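PDB 3FTJ: macrolide export ATP-binding/permease protein MacB from Actinobacillus actinomycetemcomitans, which probably exports macrolides as the non-canonical ABC transporter of the tripartite MacAB-TdeA efflux system, and so confers resistance to these antibiotics. Local coordinates for residues 33-37 / 171-176. Residues are numbered along the deposited sequence; the frame is centred on the assembly and turned at random.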
loop_
_atom_site.group_PDB
_atom_site.type_symbol
_atom_site.label_atom_id
_atom_site.label_comp_id
_atom_site.label_asym_id
_atom_site.label_seq_id
_atom_site.Cartn_x
_atom_site.Cartn_y
_atom_site.Cartn_z
ATOM N N GLN A 33 -9.525 -11.708 -4.350
ATOM C CA GLN A 33 -8.401 -11.522 -3.438
ATOM C C GLN A 33 -7.745 -12.838 -3.033
ATOM O O GLN A 33 -8.300 -13.581 -2.230
ATOM C CB GLN A 33 -8.867 -10.824 -2.169
ATOM C CG GLN A 33 -8.946 -9.340 -2.264
ATOM C CD GLN A 33 -9.074 -8.698 -0.899
ATOM O OE1 GLN A 33 -9.868 -9.140 -0.053
ATOM N NE2 GLN A 33 -8.297 -7.646 -0.677
ATOM N N ASN A 34 -6.555 -13.115 -3.562
ATOM C CA ASN A 34 -5.829 -14.319 -3.176
ATOM C C ASN A 34 -4.543 -14.025 -2.429
ATOM O O ASN A 34 -3.995 -14.898 -1.749
ATOM C CB ASN A 34 -5.584 -15.218 -4.384
ATOM C CG ASN A 34 -6.791 -16.059 -4.727
ATOM O OD1 ASN A 34 -7.198 -16.145 -5.885
ATOM N ND2 ASN A 34 -7.375 -16.685 -3.715
ATOM N N LEU A 35 -4.064 -12.789 -2.532
ATOM C CA LEU A 35 -2.920 -12.377 -1.723
ATOM C C LEU A 35 -3.330 -12.361 -0.250
ATOM O O LEU A 35 -4.400 -11.859 0.089
ATOM C CB LEU A 35 -2.422 -10.995 -2.161
ATOM C CG LEU A 35 -1.772 -10.962 -3.551
ATOM C CD1 LEU A 35 -1.486 -9.538 -4.005
ATOM C CD2 LEU A 35 -0.486 -11.798 -3.551
ATOM N N LYS A 36 -2.480 -12.911 0.614
ATOM C CA LYS A 36 -2.756 -12.996 2.049
ATOM C C LYS A 36 -1.609 -12.440 2.861
ATOM O O LYS A 36 -0.468 -12.401 2.407
ATOM C CB LYS A 36 -2.955 -14.450 2.492
ATOM C CG LYS A 36 -3.740 -15.323 1.557
ATOM C CD LYS A 36 -3.746 -16.735 2.080
ATOM C CE LYS A 36 -4.550 -17.674 1.198
ATOM N NZ LYS A 36 -4.778 -19.014 1.873
ATOM N N ILE A 37 -1.913 -12.051 4.090
ATOM C CA ILE A 37 -0.891 -11.604 5.031
ATOM C C ILE A 37 0.187 -12.672 5.239
ATOM O O ILE A 37 1.365 -12.346 5.397
ATOM C CB ILE A 37 -1.517 -11.198 6.382
ATOM C CG1 ILE A 37 -2.341 -9.922 6.206
ATOM C CG2 ILE A 37 -0.441 -10.994 7.439
ATOM C CD1 ILE A 37 -1.547 -8.754 5.651
ATOM N N SER A 171 -7.866 -11.985 6.187
ATOM C CA SER A 171 -6.428 -11.735 6.116
ATOM C C SER A 171 -5.975 -11.550 4.668
ATOM O O SER A 171 -4.780 -11.588 4.378
ATOM C CB SER A 171 -5.637 -12.884 6.763
ATOM O OG SER A 171 -5.654 -14.042 5.942
ATOM N N ARG A 172 -6.931 -11.358 3.764
ATOM C CA ARG A 172 -6.618 -11.185 2.348
ATOM C C ARG A 172 -6.496 -9.722 1.960
ATOM O O ARG A 172 -7.158 -8.867 2.536
ATOM C CB ARG A 172 -7.657 -11.895 1.486
ATOM C CG ARG A 172 -7.427 -13.381 1.468
ATOM C CD ARG A 172 -8.675 -14.161 1.153
ATOM N NE ARG A 172 -8.464 -15.576 1.429
ATOM C CZ ARG A 172 -8.173 -16.482 0.502
ATOM N NH1 ARG A 172 -8.070 -16.119 -0.772
ATOM N NH2 ARG A 172 -7.992 -17.752 0.847
ATOM N N ILE A 173 -5.644 -9.444 0.972
ATOM C CA ILE A 173 -5.274 -8.071 0.651
ATOM C C ILE A 173 -5.226 -7.785 -0.847
ATOM O O ILE A 173 -5.272 -8.700 -1.664
ATOM C CB ILE A 173 -3.913 -7.729 1.274
ATOM C CG1 ILE A 173 -2.865 -8.745 0.802
ATOM C CG2 ILE A 173 -4.014 -7.690 2.788
ATOM C CD1 ILE A 173 -1.544 -8.617 1.489
ATOM N N GLY A 174 -5.123 -6.506 -1.191
ATOM C CA GLY A 174 -5.181 -6.070 -2.572
ATOM C C GLY A 174 -3.845 -6.139 -3.280
ATOM O O GLY A 174 -3.786 -6.421 -4.483
ATOM N N SER A 175 -2.771 -5.882 -2.533
ATOM C CA SER A 175 -1.417 -5.970 -3.070
ATOM C C SER A 175 -0.346 -6.029 -1.976
ATOM O O SER A 175 -0.619 -5.806 -0.796
ATOM C CB SER A 175 -1.135 -4.790 -4.009
ATOM O OG SER A 175 -1.113 -3.558 -3.304
ATOM N N ILE A 176 0.877 -6.329 -2.394
ATOM C CA ILE A 176 2.033 -6.378 -1.517
ATOM C C ILE A 176 3.191 -5.688 -2.218
ATOM O O ILE A 176 3.580 -6.078 -3.320
ATOM C CB ILE A 176 2.471 -7.844 -1.251
ATOM C CG1 ILE A 176 1.367 -8.624 -0.535
ATOM C CG2 ILE A 176 3.764 -7.885 -0.454
ATOM C CD1 ILE A 176 1.563 -10.138 -0.582
#
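In the MacB-like periplasmic core domain, the loop ahead of helix 37-44 is laid against the residues leading into strand 175-180 by a single antiparallel beta bridge. Lys36 and Arg172 form its non-hydrogen-bonded pair, with CA atoms 4.3 Å apart and a backbone hydrogen bond on each side of it: Ile173 N to Leu35 O and Ile37 N to Ser171 O, both 2.9 Å. Lys36 is also the N-cap of the helix, and its N is hydrogen-bonded to Asp39 OD2.

Leu35 is the main bump. Its CB rests on Ile173 CG1 (3.7 Å), CD1 reaches Ser175 CA (3.7 Å), and CD2 meets Ile176 CD1 at 4.0 Å, so the side chain fills the hollow left where the backbone bends at Gly174 into the strand. The CA-to-CB bond of Ile173 points away, but the side chain fits between Leu35 and Ile37, its CG2 lying 3.9 Å from Ile37 CD1. Pro54, from strand 49-64, touches both isoleucines, and Tyr160 and Leu164 of helix 160-168 also pack on Ile37. At the other end Gln33 drapes over the Ile173-Gly174 peptide, with NE2 3.1 Å from Ile173 C.

On the more open side, the two long side chains of the bridged pair run together. Lys36 CE covers one face of the Arg172 guanidinium, 3.5 Å from NH2, although like charges come close: Lys36 NZ is 3.6 Å from Arg172 NH2. The guanidinium edge turns to the loop backbone, where Arg172 NH1 donates a 2.9 Å hydrogen bond to Gln33 O.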